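Local coordinates for RmpD (Hexulose-6-phosphate synthase) (Streptococcus mutans, PDB 3EXR), which belongs to the orotidine 5'-phosphate decarboxylase / HUMPS family of TIM-barrel proteins, at residues Lys111-Thr123 against Trp130-Gln142. Numbering follows the deposited sequence.
Sequences KGEIQVELYGDWT and WLDAGISQAIYHQ
Val116 lays CG1 over one face of the Trp130 indole, 3.7 Å from the centroid of the six-membered ring and almost on its normal, a CH-pi contact. With CG1 anti to the backbone N (chi1 -176°), the other branch, CG2, is left to meet Ile135 CG2; a beta-branched residue thus serves two neighbours. Leu118 CD2 reaches the same indole at Trp130 CH2 (3.5 Å) and also sits over the centre of one Trp122 face, filling the corner where the two indoles meet. This packing lies on the outer side of the TIM barrel, in a right-handed beta-alpha-beta unit: helix 124-132 packs against parallel strands 113-117 and 137-141, which Val116 N to Gln137 O (2.9 Å) and Ile139 N to Val116 O (2.8 Å) join. On the inner side, Gln137 suits its place because its amide accepts at one end and donates at the other. Gln115 NE2 donates to Gln137 OE1 (2.8 Å, 171°) from above the Gln137 carbonyl plane, and Gln137 NE2 bonds Glu113 OE1 (3.1 Å), which also forms a salt bridge with Arg170. This fixes the Gln137 amide's rotation. Beyond, Tyr119 CZ lies over one His141 face, and the Tyr119 hydroxyl hydrogen-bonds Asp69 of the second subunit, ring and polar end serving both neighbours.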
loop_
_atom_site.group_PDB
_atom_site.type_symbol
_atom_site.label_atom_id
_atom_site.label_comp_id
_atom_site.label_asym_id
_atom_site.label_seq_id
_atom_site.Cartn_x
_atom_site.Cartn_y
_atom_site.Cartn_z
ATOM N N LYS A 111 -11.221 12.396 -16.257
ATOM C CA LYS A 111 -11.153 10.953 -16.000
ATOM C C LYS A 111 -10.717 10.563 -14.571
ATOM O O LYS A 111 -10.863 9.403 -14.189
ATOM C CB LYS A 111 -10.210 10.277 -17.017
ATOM C CG LYS A 111 -10.581 10.367 -18.520
ATOM C CD LYS A 111 -9.947 9.188 -19.348
ATOM C CE LYS A 111 -8.480 9.456 -19.900
ATOM N NZ LYS A 111 -7.605 8.261 -20.430
ATOM N N GLY A 112 -10.198 11.516 -13.785
ATOM C CA GLY A 112 -9.634 11.236 -12.463
ATOM C C GLY A 112 -10.584 10.593 -11.474
ATOM O O GLY A 112 -11.654 11.131 -11.199
ATOM N N GLU A 113 -10.188 9.442 -10.931
ATOM C CA GLU A 113 -11.007 8.699 -9.987
ATOM C C GLU A 113 -10.171 7.876 -9.023
ATOM O O GLU A 113 -9.039 7.461 -9.359
ATOM C CB GLU A 113 -11.899 7.698 -10.738
ATOM C CG GLU A 113 -13.028 8.287 -11.567
ATOM C CD GLU A 113 -14.106 7.259 -11.845
ATOM O OE1 GLU A 113 -14.608 6.633 -10.882
ATOM O OE2 GLU A 113 -14.430 7.074 -13.032
ATOM N N ILE A 114 -10.775 7.603 -7.866
ATOM C CA ILE A 114 -10.262 6.677 -6.871
ATOM C C ILE A 114 -11.029 5.349 -6.965
ATOM O O ILE A 114 -12.244 5.305 -7.266
ATOM C CB ILE A 114 -10.353 7.300 -5.454
ATOM C CG1 ILE A 114 -9.606 8.635 -5.422
ATOM C CG2 ILE A 114 -9.834 6.351 -4.373
ATOM C CD1 ILE A 114 -8.157 8.591 -5.800
ATOM N N GLN A 115 -10.288 4.264 -6.741
ATOM C CA GLN A 115 -10.843 2.909 -6.665
ATOM C C GLN A 115 -10.468 2.330 -5.309
ATOM O O GLN A 115 -9.319 2.423 -4.904
ATOM C CB GLN A 115 -10.223 2.016 -7.747
ATOM C CG GLN A 115 -10.252 2.553 -9.177
ATOM C CD GLN A 115 -9.615 1.577 -10.144
ATOM O OE1 GLN A 115 -8.424 1.271 -9.994
ATOM N NE2 GLN A 115 -10.414 1.023 -11.081
ATOM N N VAL A 116 -11.420 1.679 -4.645
ATOM C CA VAL A 116 -11.169 1.054 -3.357
ATOM C C VAL A 116 -10.791 -0.427 -3.552
ATOM O O VAL A 116 -11.568 -1.258 -4.046
ATOM C CB VAL A 116 -12.362 1.127 -2.413
ATOM C CG1 VAL A 116 -11.985 0.544 -1.041
ATOM C CG2 VAL A 116 -12.820 2.574 -2.220
ATOM N N GLU A 117 -9.581 -0.752 -3.111
ATOM C CA GLU A 117 -9.055 -2.116 -3.079
ATOM C C GLU A 117 -9.560 -2.856 -1.847
ATOM O O GLU A 117 -9.325 -2.427 -0.726
ATOM C CB GLU A 117 -7.514 -2.087 -3.116
ATOM C CG GLU A 117 -6.938 -1.996 -4.539
ATOM C CD GLU A 117 -6.938 -3.314 -5.311
ATOM O OE1 GLU A 117 -7.474 -4.311 -4.796
ATOM O OE2 GLU A 117 -6.399 -3.356 -6.437
ATOM N N LEU A 118 -10.289 -3.943 -2.078
ATOM C CA LEU A 118 -10.999 -4.666 -1.020
ATOM C C LEU A 118 -10.156 -5.797 -0.474
ATOM O O LEU A 118 -9.911 -6.783 -1.179
ATOM C CB LEU A 118 -12.343 -5.175 -1.550
ATOM C CG LEU A 118 -13.313 -4.106 -2.049
ATOM C CD1 LEU A 118 -14.542 -4.752 -2.646
ATOM C CD2 LEU A 118 -13.754 -3.156 -0.952
ATOM N N TYR A 119 -9.668 -5.601 0.760
ATOM C CA TYR A 119 -8.912 -6.595 1.516
ATOM C C TYR A 119 -9.441 -6.685 2.937
ATOM O O TYR A 119 -9.785 -5.672 3.549
ATOM C CB TYR A 119 -7.424 -6.230 1.570
ATOM C CG TYR A 119 -6.701 -6.506 0.261
ATOM C CD1 TYR A 119 -6.015 -7.695 0.059
ATOM C CD2 TYR A 119 -6.772 -5.611 -0.811
ATOM C CE1 TYR A 119 -5.370 -7.957 -1.125
ATOM C CE2 TYR A 119 -6.147 -5.878 -2.018
ATOM C CZ TYR A 119 -5.440 -7.053 -2.168
ATOM O OH TYR A 119 -4.787 -7.332 -3.350
ATOM N N GLY A 120 -9.438 -7.902 3.471
ATOM C CA GLY A 120 -9.804 -8.143 4.864
ATOM C C GLY A 120 -11.280 -7.936 5.132
ATOM O O GLY A 120 -12.101 -8.070 4.207
ATOM N N ASP A 121 -11.605 -7.582 6.371
ATOM C CA ASP A 121 -12.990 -7.536 6.863
ATOM C C ASP A 121 -13.721 -6.211 6.657
ATOM O O ASP A 121 -14.229 -5.587 7.617
ATOM C CB ASP A 121 -12.994 -7.855 8.364
ATOM C CG ASP A 121 -12.489 -9.230 8.659
ATOM O OD1 ASP A 121 -12.846 -10.172 7.906
ATOM O OD2 ASP A 121 -11.732 -9.418 9.635
ATOM N N TRP A 122 -13.812 -5.777 5.417
ATOM C CA TRP A 122 -14.565 -4.569 5.108
ATOM C C TRP A 122 -16.058 -4.857 5.175
ATOM O O TRP A 122 -16.473 -6.008 5.008
ATOM C CB TRP A 122 -14.180 -4.018 3.729
ATOM C CG TRP A 122 -14.485 -4.960 2.649
ATOM C CD1 TRP A 122 -13.683 -5.947 2.190
ATOM C CD2 TRP A 122 -15.717 -5.059 1.913
ATOM N NE1 TRP A 122 -14.330 -6.649 1.196
ATOM C CE2 TRP A 122 -15.576 -6.120 1.005
ATOM C CE3 TRP A 122 -16.909 -4.330 1.911
ATOM C CZ2 TRP A 122 -16.581 -6.483 0.123
ATOM C CZ3 TRP A 122 -17.914 -4.700 1.057
ATOM C CH2 TRP A 122 -17.742 -5.765 0.158
ATOM N N THR A 123 -16.846 -3.822 5.430
ATOM C CA THR A 123 -18.295 -3.947 5.570
ATOM C C THR A 123 -19.064 -3.119 4.522
ATOM O O THR A 123 -18.520 -2.195 3.902
ATOM C CB THR A 123 -18.751 -3.460 6.968
ATOM O OG1 THR A 123 -18.533 -2.049 7.068
ATOM C CG2 THR A 123 -17.978 -4.134 8.093
ATOM N N TRP A 130 -17.842 5.173 1.408
ATOM C CA TRP A 130 -17.042 5.487 0.235
ATOM C C TRP A 130 -17.916 6.183 -0.812
ATOM O O TRP A 130 -17.541 7.222 -1.339
ATOM C CB TRP A 130 -16.346 4.233 -0.378
ATOM C CG TRP A 130 -15.591 3.400 0.628
ATOM C CD1 TRP A 130 -14.926 3.844 1.729
ATOM C CD2 TRP A 130 -15.445 1.979 0.618
ATOM N NE1 TRP A 130 -14.386 2.786 2.418
ATOM C CE2 TRP A 130 -14.708 1.625 1.766
ATOM C CE3 TRP A 130 -15.906 0.955 -0.232
ATOM C CZ2 TRP A 130 -14.375 0.301 2.068
ATOM C CZ3 TRP A 130 -15.597 -0.358 0.088
ATOM C CH2 TRP A 130 -14.840 -0.673 1.222
ATOM N N LEU A 131 -19.105 5.634 -1.072
ATOM C CA LEU A 131 -20.019 6.223 -2.058
ATOM C C LEU A 131 -20.365 7.665 -1.682
ATOM O O LEU A 131 -20.352 8.563 -2.526
ATOM C CB LEU A 131 -21.312 5.399 -2.164
ATOM C CG LEU A 131 -21.181 4.009 -2.801
ATOM C CD1 LEU A 131 -22.442 3.200 -2.573
ATOM C CD2 LEU A 131 -20.873 4.033 -4.298
ATOM N N ASP A 132 -20.654 7.862 -0.401
ATOM C CA ASP A 132 -21.047 9.195 0.104
ATOM C C ASP A 132 -19.920 10.186 -0.056
ATOM O O ASP A 132 -20.172 11.386 -0.201
ATOM C CB ASP A 132 -21.446 9.133 1.574
ATOM C CG ASP A 132 -22.739 8.384 1.807
ATOM O OD1 ASP A 132 -23.488 8.121 0.840
ATOM O OD2 ASP A 132 -23.020 8.038 2.977
ATOM N N ALA A 133 -18.682 9.664 -0.019
ATOM C CA ALA A 133 -17.466 10.469 -0.204
ATOM C C ALA A 133 -17.118 10.684 -1.681
ATOM O O ALA A 133 -16.085 11.299 -1.986
ATOM C CB ALA A 133 -16.274 9.841 0.553
ATOM N N GLY A 134 -17.982 10.201 -2.581
ATOM C CA GLY A 134 -17.864 10.371 -4.035
ATOM C C GLY A 134 -16.993 9.342 -4.735
ATOM O O GLY A 134 -16.577 9.536 -5.850
ATOM N N ILE A 135 -16.733 8.238 -4.056
ATOM C CA ILE A 135 -15.924 7.153 -4.595
ATOM C C ILE A 135 -16.804 5.936 -4.907
ATOM O O ILE A 135 -17.429 5.322 -4.022
ATOM C CB ILE A 135 -14.771 6.836 -3.621
ATOM C CG1 ILE A 135 -13.839 8.067 -3.547
ATOM C CG2 ILE A 135 -13.998 5.555 -4.047
ATOM C CD1 ILE A 135 -12.900 8.109 -2.399
ATOM N N SER A 136 -16.818 5.562 -6.178
ATOM C CA SER A 136 -17.802 4.583 -6.651
ATOM C C SER A 136 -17.219 3.491 -7.508
ATOM O O SER A 136 -17.922 2.914 -8.314
ATOM C CB SER A 136 -18.958 5.290 -7.367
ATOM O OG SER A 136 -18.531 5.948 -8.531
ATOM N N GLN A 137 -15.921 3.219 -7.329
ATOM C CA GLN A 137 -15.274 2.032 -7.893
ATOM C C GLN A 137 -14.667 1.210 -6.775
ATOM O O GLN A 137 -14.061 1.761 -5.832
ATOM C CB GLN A 137 -14.170 2.409 -8.877
ATOM C CG GLN A 137 -14.648 2.962 -10.192
ATOM C CD GLN A 137 -13.563 2.866 -11.255
ATOM O OE1 GLN A 137 -13.110 1.767 -11.568
ATOM N NE2 GLN A 137 -13.161 4.008 -11.825
ATOM N N ALA A 138 -14.798 -0.102 -6.900
ATOM C CA ALA A 138 -14.231 -1.055 -5.947
ATOM C C ALA A 138 -13.638 -2.230 -6.684
ATOM O O ALA A 138 -14.178 -2.664 -7.705
ATOM C CB ALA A 138 -15.283 -1.529 -4.978
ATOM N N ILE A 139 -12.529 -2.755 -6.149
ATOM C CA ILE A 139 -11.841 -3.887 -6.769
ATOM C C ILE A 139 -12.019 -5.103 -5.871
ATOM O O ILE A 139 -11.540 -5.126 -4.732
ATOM C CB ILE A 139 -10.303 -3.629 -6.889
ATOM C CG1 ILE A 139 -9.959 -2.222 -7.421
ATOM C CG2 ILE A 139 -9.653 -4.730 -7.682
ATOM C CD1 ILE A 139 -10.577 -1.862 -8.700
ATOM N N TYR A 140 -12.692 -6.110 -6.405
ATOM C CA TYR A 140 -13.000 -7.339 -5.676
ATOM C C TYR A 140 -12.125 -8.492 -6.185
ATOM O O TYR A 140 -12.089 -8.745 -7.389
ATOM C CB TYR A 140 -14.507 -7.693 -5.814
ATOM C CG TYR A 140 -14.953 -8.762 -4.854
ATOM C CD1 TYR A 140 -15.612 -8.428 -3.669
ATOM C CD2 TYR A 140 -14.679 -10.113 -5.105
ATOM C CE1 TYR A 140 -15.980 -9.403 -2.747
ATOM C CE2 TYR A 140 -15.042 -11.098 -4.182
ATOM C CZ TYR A 140 -15.700 -10.726 -3.009
ATOM O OH TYR A 140 -16.085 -11.678 -2.111
ATOM N N HIS A 141 -11.429 -9.167 -5.260
ATOM C CA HIS A 141 -10.541 -10.290 -5.548
ATOM C C HIS A 141 -11.214 -11.611 -5.257
ATOM O O HIS A 141 -11.858 -11.769 -4.211
ATOM C CB HIS A 141 -9.295 -10.210 -4.653
ATOM C CG HIS A 141 -8.404 -9.050 -4.968
ATOM N ND1 HIS A 141 -8.711 -7.744 -4.641
ATOM C CD2 HIS A 141 -7.209 -9.011 -5.590
ATOM C CE1 HIS A 141 -7.735 -6.956 -5.054
ATOM N NE2 HIS A 141 -6.817 -7.703 -5.643
ATOM N N GLN A 142 -11.039 -12.586 -6.152
ATOM C CA GLN A 142 -11.483 -13.936 -5.823
ATOM C C GLN A 142 -10.916 -14.358 -4.462
ATOM O O GLN A 142 -9.755 -14.072 -4.108
ATOM C CB GLN A 142 -11.086 -14.955 -6.887
ATOM C CG GLN A 142 -11.933 -16.211 -6.736
ATOM C CD GLN A 142 -11.526 -17.379 -7.616
ATOM O OE1 GLN A 142 -10.568 -17.298 -8.394
ATOM N NE2 GLN A 142 -12.260 -18.491 -7.488
HETATM O O HOH W 1 -14.665 6.545 -8.080
HETATM O O HOH W 2 -5.435 -5.452 -7.194
HETATM O O HOH W 3 -11.636 -8.554 -2.363
#